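Local coordinates for protein cytosolic IMP-GMP specific 5'-nucleotidase (Legionella pneumophila subsp. pneumophila, PDB 4OHF) that probably hydrolyses IMP and GMP to nucleoside and phosphate, as a magnesium-dependent cytosolic 5'-nucleotidase of the HAD superfamily, at residues L258-N261 / T266-N269; G282-F287 / K314-R319. All blocks are in the same frame, centred on the assembly; numbering follows the deposited sequence.

Contact 1 (L258-N261 / T266-N269)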
ATOM      1  N   LEU B 258      -4.199 -25.360 -20.813  1.00 47.56           N
ATOM      2  CA  LEU B 258      -3.483 -26.020 -21.892  1.00 47.39           C
ATOM      3  C   LEU B 258      -4.035 -27.435 -21.904  1.00 47.01           C
ATOM      4  O   LEU B 258      -4.167 -28.068 -20.864  1.00 47.42           O
ATOM      5  CB  LEU B 258      -1.973 -26.023 -21.625  1.00 48.41           C
ATOM      6  CG  LEU B 258      -1.278 -24.668 -21.828  1.00 49.06           C
ATOM      7  CD1 LEU B 258       0.185 -24.746 -21.439  1.00 48.79           C
ATOM      8  CD2 LEU B 258      -1.402 -24.269 -23.287  1.00 49.97           C
ATOM      9  N   SER B 259      -4.398 -27.926 -23.075  1.00 47.46           N
ATOM     10  CA  SER B 259      -4.949 -29.268 -23.156  1.00 47.91           C
ATOM     11  C   SER B 259      -3.816 -30.280 -23.236  1.00 47.80           C
ATOM     12  O   SER B 259      -2.904 -30.131 -24.049  1.00 49.19           O
ATOM     13  CB  SER B 259      -5.851 -29.383 -24.377  1.00 46.92           C
ATOM     14  OG  SER B 259      -6.462 -30.654 -24.410  1.00 47.49           O
ATOM     15  N   VAL B 260      -3.864 -31.302 -22.389  1.00 47.41           N
ATOM     16  CA  VAL B 260      -2.812 -32.305 -22.385  1.00 49.19           C
ATOM     17  C   VAL B 260      -3.238 -33.602 -23.038  1.00 50.62           C
ATOM     18  O   VAL B 260      -4.297 -34.148 -22.717  1.00 50.08           O
ATOM     19  CB  VAL B 260      -2.339 -32.640 -20.947  1.00 48.92           C
ATOM     20  CG1 VAL B 260      -1.093 -33.511 -21.001  1.00 46.10           C
ATOM     21  CG2 VAL B 260      -2.065 -31.375 -20.175  1.00 48.24           C
ATOM     22  N   ASN B 261      -2.412 -34.080 -23.964  1.00 52.75           N
ATOM     23  CA  ASN B 261      -2.654 -35.347 -24.637  1.00 55.14           C
ATOM     24  C   ASN B 261      -2.278 -36.375 -23.568  1.00 56.95           C
ATOM     25  O   ASN B 261      -1.113 -36.478 -23.186  1.00 56.34           O
ATOM     26  CB  ASN B 261      -1.733 -35.468 -25.850  1.00 57.17           C
ATOM     27  CG  ASN B 261      -1.961 -36.743 -26.638  1.00 58.88           C
ATOM     28  OD1 ASN B 261      -1.727 -37.853 -26.147  1.00 61.40           O
ATOM     29  ND2 ASN B 261      -2.418 -36.589 -27.872  1.00 58.85           N
ATOM     30  N   THR B 266       2.101 -34.126 -24.917  1.00 60.43           N
ATOM     31  CA  THR B 266       2.188 -32.867 -25.640  1.00 57.82           C
ATOM     32  C   THR B 266       0.954 -32.032 -25.320  1.00 56.53           C
ATOM     33  O   THR B 266      -0.075 -32.568 -24.908  1.00 56.29           O
ATOM     34  CB  THR B 266       2.274 -33.103 -27.166  1.00 58.85           C
ATOM     35  OG1 THR B 266       1.066 -33.723 -27.632  1.00 57.93           O
ATOM     36  CG2 THR B 266       3.474 -33.999 -27.496  1.00 58.42           C
ATOM     37  N   MET B 267       1.047 -30.721 -25.508  1.00 53.40           N
ATOM     38  CA  MET B 267      -0.077 -29.854 -25.200  1.00 51.96           C
ATOM     39  C   MET B 267      -0.464 -28.916 -26.341  1.00 50.86           C
ATOM     40  O   MET B 267       0.336 -28.618 -27.238  1.00 50.42           O
ATOM     41  CB  MET B 267       0.239 -29.031 -23.946  1.00 51.54           C
ATOM     42  CG  MET B 267       0.771 -29.854 -22.783  1.00 53.06           C
ATOM     43  SD  MET B 267       1.290 -28.823 -21.393  1.00 53.84           S
ATOM     44  CE  MET B 267       2.912 -28.306 -21.929  1.00 50.49           C
ATOM     45  N   THR B 268      -1.710 -28.462 -26.302  1.00 48.56           N
ATOM     46  CA  THR B 268      -2.214 -27.533 -27.298  1.00 48.96           C
ATOM     47  C   THR B 268      -2.966 -26.428 -26.564  1.00 47.89           C
ATOM     48  O   THR B 268      -3.538 -26.667 -25.503  1.00 47.31           O
ATOM     49  CB  THR B 268      -3.194 -28.210 -28.264  1.00 48.78           C
ATOM     50  OG1 THR B 268      -4.481 -28.290 -27.651  1.00 48.55           O
ATOM     51  CG2 THR B 268      -2.726 -29.608 -28.594  1.00 50.34           C
ATOM     52  N   ASN B 269      -2.950 -25.218 -27.115  1.00 47.66           N
ATOM     53  CA  ASN B 269      -3.659 -24.110 -26.486  1.00 48.01           C
ATOM     54  C   ASN B 269      -5.134 -24.445 -26.556  1.00 49.29           C
ATOM     55  O   ASN B 269      -5.573 -25.132 -27.478  1.00 49.35           O
ATOM     56  CB  ASN B 269      -3.402 -22.789 -27.216  1.00 46.08           C
ATOM     57  CG  ASN B 269      -1.995 -22.282 -27.027  1.00 44.54           C
ATOM     58  OD1 ASN B 269      -1.482 -22.262 -25.916  1.00 46.23           O
ATOM     59  ND2 ASN B 269      -1.366 -21.859 -28.108  1.00 43.49           N
TER
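Ser259 and Thr268 form the hydrogen-bonded pair of a beta hairpin, and each backbone amide finds its acceptor on the other residue. Ser259 N donates a hydrogen bond to Thr268 O at 2.9 Å, and Thr268 N donates one to Ser259 O at 3.0 Å, lying in the plane of that carbonyl. The carbonyl of Ser259 has a second, softer neighbour in the CA-H of Met267, with CA and O 3.1 Å apart. Nearer the turn, Asn261 N meets Thr266 O at 2.9 Å in a nearly straight bond (173° at the hydrogen). The turn itself is tied by side-chain amides: Asn261 OD1 accepts from the backbone N of Glu263, an Asx turn, and also from Asn264 N, while Asn264 OD1 in turn holds Thr266 N.

Between these rungs lies the non-hydrogen-bonded pair of Val260 and Met267, whose side chains run alongside each other on the face shared with Leu258. Val260 CG2 rests 4.1 Å from Met267 CG. Because Met267 CG is anti to the carbonyl carbon (chi1 -49°) and the chain is extended at chi2 (174°), SD comes 4.2 Å from Leu258 CD1. The backbones of Leu258 and Val260 bond instead to Gln280 and Val278 of strand 277-281, so strand 257-260 is bonded along both edges.

Strand 267-269 is outermost within its own chain, and the second subunit reaches it there. The Met267 backbone hydrogen-bonds to it, Asn269 OD1 accepts from Gln280 NE2 of that subunit, and the two copies of Leu258 pack together. Backbone bonding is thus shared among hairpin, strand 277-281 and second subunit, consistent with a subunit contact in which backbone bonds at the outer strand are backed by apolar packing.

Contact 2 (G282-F287 / K314-R319); sequences GNAKKF and KDCNWR. With PO4 (phosphate ion), chain I.
Ala284 and Cys316 mark the closest backbone approach, with CA atoms 7.0 Å apart and no hydrogen bond across, where the first turn of helix 284-290 faces the loop between helix 309-315 and strand 319-323. Side chains make the contact. The methyl of Ala284 lies over one face of the Trp318 indole, offset toward its rim, in a CH-pi contact that brings CB 3.7 Å from CZ2. Cys316 SG lies above the same face and is 4.2 Å from Ala284 CB. With CG anti to the backbone N (chi1 179°), Phe287 reaches the same indole corner, CD1 standing 3.7 Å from Trp318 CZ2; the two rings meet obliquely, their planes at 64°.

These are elements of the Rossmann-like core of the HAD fold, in which helix 309-315 is the crossover between the neighbouring parallel strands 298-302 and 319-323. Trp318 packs on Ile298 and Tyr300 of the first of these, with its side chain about 13 Å from the bound magnesium. The indole is fixed in rotation by a bond from NE1 to Thr288 OG1, a hydroxyl that also bonds to Ala284 O. Asn283 caps the facing helix: its OD1 accepts from Lys286 N at 2.7 Å.

Beyond Trp318, away from helix 284-290, Arg319 folds back through bends at chi2 and chi3 and turns the edge of its guanidinium to a phosphate ion, probably from the crystallisation liquor. NE bonds to phosphate O1 and NH2 to phosphate O3, each at 2.8 Å. NH2 also bonds to Ile11 O; Lys313, Arg10 and Thr320 N of the same chain, with Tyr113 of the third subunit, also bond the anion.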
ATOM      1  N   GLY B 282      -4.389 -23.094 -16.145  1.00 41.53           N
ATOM      2  CA  GLY B 282      -5.793 -22.737 -15.998  1.00 39.75           C
ATOM      3  C   GLY B 282      -6.094 -21.737 -14.888  1.00 41.26           C
ATOM      4  O   GLY B 282      -5.198 -21.234 -14.194  1.00 40.12           O
ATOM      5  N   ASN B 283      -7.376 -21.439 -14.723  1.00 40.43           N
ATOM      6  CA  ASN B 283      -7.810 -20.510 -13.691  1.00 40.97           C
ATOM      7  C   ASN B 283      -9.243 -20.858 -13.316  1.00 41.13           C
ATOM      8  O   ASN B 283     -10.032 -21.283 -14.167  1.00 40.38           O
ATOM      9  CB  ASN B 283      -7.691 -19.044 -14.176  1.00 42.38           C
ATOM     10  CG  ASN B 283      -8.648 -18.706 -15.319  1.00 42.99           C
ATOM     11  OD1 ASN B 283      -9.863 -18.630 -15.135  1.00 43.23           O
ATOM     12  ND2 ASN B 283      -8.094 -18.499 -16.504  1.00 43.92           N
ATOM     13  N   ALA B 284      -9.563 -20.700 -12.036  1.00 41.44           N
ATOM     14  CA  ALA B 284     -10.891 -21.027 -11.516  1.00 43.27           C
ATOM     15  C   ALA B 284     -12.035 -20.371 -12.260  1.00 44.33           C
ATOM     16  O   ALA B 284     -13.056 -21.006 -12.519  1.00 44.71           O
ATOM     17  CB  ALA B 284     -10.976 -20.662 -10.051  1.00 44.59           C
ATOM     18  N   LYS B 285     -11.869 -19.095 -12.581  1.00 45.47           N
ATOM     19  CA  LYS B 285     -12.891 -18.343 -13.289  1.00 47.74           C
ATOM     20  C   LYS B 285     -13.386 -19.102 -14.524  1.00 47.57           C
ATOM     21  O   LYS B 285     -14.572 -19.427 -14.634  1.00 45.96           O
ATOM     22  CB  LYS B 285     -12.324 -16.982 -13.697  1.00 50.90           C
ATOM     23  CG  LYS B 285     -13.240 -16.128 -14.563  1.00 55.03           C
ATOM     24  CD  LYS B 285     -14.393 -15.531 -13.782  1.00 58.90           C
ATOM     25  CE  LYS B 285     -14.568 -14.038 -14.105  1.00 60.47           C
ATOM     26  NZ  LYS B 285     -14.661 -13.757 -15.569  1.00 60.70           N
ATOM     27  N   LYS B 286     -12.471 -19.401 -15.443  1.00 47.18           N
ATOM     28  CA  LYS B 286     -12.848 -20.111 -16.659  1.00 47.74           C
ATOM     29  C   LYS B 286     -13.412 -21.501 -16.402  1.00 48.71           C
ATOM     30  O   LYS B 286     -14.356 -21.918 -17.066  1.00 48.62           O
ATOM     31  CB  LYS B 286     -11.655 -20.207 -17.614  1.00 45.06           C
ATOM     32  CG  LYS B 286     -11.949 -21.003 -18.872  1.00 41.05           C
ATOM     33  CD  LYS B 286     -10.995 -20.619 -19.987  1.00 42.16           C
ATOM     34  CE  LYS B 286     -10.967 -21.672 -21.083  1.00 43.00           C
ATOM     35  NZ  LYS B 286     -12.284 -21.852 -21.769  1.00 41.00           N
ATOM     36  N   PHE B 287     -12.834 -22.208 -15.435  1.00 49.71           N
ATOM     37  CA  PHE B 287     -13.264 -23.562 -15.096  1.00 51.47           C
ATOM     38  C   PHE B 287     -14.715 -23.576 -14.662  1.00 52.70           C
ATOM     39  O   PHE B 287     -15.514 -24.395 -15.118  1.00 52.53           O
ATOM     40  CB  PHE B 287     -12.376 -24.125 -13.974  1.00 51.06           C
ATOM     41  CG  PHE B 287     -12.746 -25.516 -13.536  1.00 50.15           C
ATOM     42  CD1 PHE B 287     -13.734 -25.724 -12.575  1.00 49.71           C
ATOM     43  CD2 PHE B 287     -12.100 -26.628 -14.085  1.00 51.67           C
ATOM     44  CE1 PHE B 287     -14.075 -27.018 -12.160  1.00 49.26           C
ATOM     45  CE2 PHE B 287     -12.431 -27.928 -13.681  1.00 49.70           C
ATOM     46  CZ  PHE B 287     -13.420 -28.119 -12.715  1.00 49.59           C
ATOM     47  N   LYS B 314     -11.633 -13.742  -1.783  1.00 66.43           N
ATOM     48  CA  LYS B 314     -12.258 -12.557  -2.373  1.00 66.54           C
ATOM     49  C   LYS B 314     -12.489 -12.677  -3.879  1.00 65.20           C
ATOM     50  O   LYS B 314     -13.520 -12.250  -4.394  1.00 65.04           O
ATOM     51  CB  LYS B 314     -11.402 -11.316  -2.103  1.00 68.70           C
ATOM     52  CG  LYS B 314     -12.016 -10.021  -2.615  1.00 72.34           C
ATOM     53  CD  LYS B 314     -11.052  -8.838  -2.543  1.00 74.23           C
ATOM     54  CE  LYS B 314      -9.979  -8.911  -3.628  1.00 75.60           C
ATOM     55  NZ  LYS B 314      -9.027  -7.759  -3.563  1.00 76.39           N
ATOM     56  N   ASP B 315     -11.530 -13.262  -4.585  1.00 63.38           N
ATOM     57  CA  ASP B 315     -11.643 -13.388  -6.032  1.00 62.26           C
ATOM     58  C   ASP B 315     -12.017 -14.770  -6.521  1.00 60.33           C
ATOM     59  O   ASP B 315     -12.036 -15.006  -7.725  1.00 60.55           O
ATOM     60  CB  ASP B 315     -10.326 -12.990  -6.694  1.00 63.92           C
ATOM     61  CG  ASP B 315      -9.875 -11.602  -6.312  1.00 66.01           C
ATOM     62  OD1 ASP B 315      -8.675 -11.307  -6.507  1.00 66.56           O
ATOM     63  OD2 ASP B 315     -10.717 -10.813  -5.828  1.00 67.46           O
ATOM     64  N   CYS B 316     -12.301 -15.698  -5.616  1.00 57.83           N
ATOM     65  CA  CYS B 316     -12.648 -17.031  -6.065  1.00 54.96           C
ATOM     66  C   CYS B 316     -14.132 -17.326  -5.922  1.00 55.61           C
ATOM     67  O   CYS B 316     -14.869 -17.299  -6.913  1.00 57.79           O
ATOM     68  CB  CYS B 316     -11.834 -18.078  -5.319  1.00 53.91           C
ATOM     69  SG  CYS B 316     -11.965 -19.708  -6.062  1.00 44.55           S
ATOM     70  N   ASN B 317     -14.552 -17.616  -4.696  1.00 52.55           N
ATOM     71  CA  ASN B 317     -15.944 -17.914  -4.336  1.00 51.58           C
ATOM     72  C   ASN B 317     -16.315 -19.399  -4.285  1.00 49.10           C
ATOM     73  O   ASN B 317     -17.485 -19.757  -4.111  1.00 46.21           O
ATOM     74  CB  ASN B 317     -16.955 -17.110  -5.194  1.00 52.51           C
ATOM     75  CG  ASN B 317     -17.422 -17.847  -6.439  1.00 54.69           C
ATOM     76  OD1 ASN B 317     -18.384 -17.430  -7.087  1.00 54.56           O
ATOM     77  ND2 ASN B 317     -16.745 -18.932  -6.791  1.00 57.81           N
ATOM     78  N   TRP B 318     -15.301 -20.250  -4.418  1.00 47.70           N
ATOM     79  CA  TRP B 318     -15.467 -21.702  -4.315  1.00 44.95           C
ATOM     80  C   TRP B 318     -15.470 -22.025  -2.821  1.00 42.51           C
ATOM     81  O   TRP B 318     -14.841 -21.324  -2.027  1.00 40.31           O
ATOM     82  CB  TRP B 318     -14.256 -22.433  -4.901  1.00 46.09           C
ATOM     83  CG  TRP B 318     -14.179 -22.579  -6.384  1.00 48.04           C
ATOM     84  CD1 TRP B 318     -14.969 -21.982  -7.326  1.00 46.74           C
ATOM     85  CD2 TRP B 318     -13.236 -23.385  -7.098  1.00 46.43           C
ATOM     86  NE1 TRP B 318     -14.572 -22.371  -8.582  1.00 47.29           N
ATOM     87  CE2 TRP B 318     -13.511 -23.232  -8.471  1.00 46.39           C
ATOM     88  CE3 TRP B 318     -12.185 -24.223  -6.706  1.00 45.07           C
ATOM     89  CZ2 TRP B 318     -12.771 -23.887  -9.460  1.00 46.22           C
ATOM     90  CZ3 TRP B 318     -11.450 -24.872  -7.687  1.00 46.30           C
ATOM     91  CH2 TRP B 318     -11.749 -24.700  -9.050  1.00 44.99           C
ATOM     92  N   ARG B 319     -16.155 -23.088  -2.430  1.00 40.83           N
ATOM     93  CA  ARG B 319     -16.121 -23.466  -1.032  1.00 39.73           C
ATOM     94  C   ARG B 319     -14.763 -24.136  -0.822  1.00 40.47           C
ATOM     95  O   ARG B 319     -14.330 -24.955  -1.639  1.00 40.86           O
ATOM     96  CB  ARG B 319     -17.253 -24.442  -0.709  1.00 37.85           C
ATOM     97  CG  ARG B 319     -18.636 -23.890  -1.036  1.00 36.18           C
ATOM     98  CD  ARG B 319     -18.822 -22.507  -0.463  1.00 32.72           C
ATOM     99  NE  ARG B 319     -18.680 -22.513   0.988  1.00 34.25           N
ATOM    100  CZ  ARG B 319     -19.584 -23.000   1.831  1.00 33.96           C
ATOM    101  NH1 ARG B 319     -20.710 -23.520   1.358  1.00 35.41           N
ATOM    102  NH2 ARG B 319     -19.354 -22.981   3.144  1.00 31.18           N
TER
HETATM  103  P   PO4 I 502     -15.958 -21.309   2.854  1.00 68.79           P
HETATM  104  O1  PO4 I 502     -16.002 -22.440   1.893  1.00 66.49           O
HETATM  105  O2  PO4 I 502     -14.781 -21.460   3.744  1.00 70.31           O
HETATM  106  O3  PO4 I 502     -17.196 -21.306   3.669  1.00 71.75           O
HETATM  107  O4  PO4 I 502     -15.855 -20.028   2.116  1.00 69.89           O

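In the fold
From the N terminus, the chain reaches contact 1 first: strand 257-260 turns back at once into strand 267-269, closing a short hairpin at the outer end of the large mixed sheet. It then returns through strand 277-281, beside 257-260, and passes directly into 282-287. Contact 2 opens there and closes a longer loop, holding strand 298-302 and most of helix 309-315, when 314-319 comes back against the start of helix 284-290. The two loops follow in series, neither nested nor crossed, with centres 21 Å apart. Phe257, from the hairpin's first strand, packs on Phe287, so the intersubunit edge is tied indirectly to the nucleotidase core.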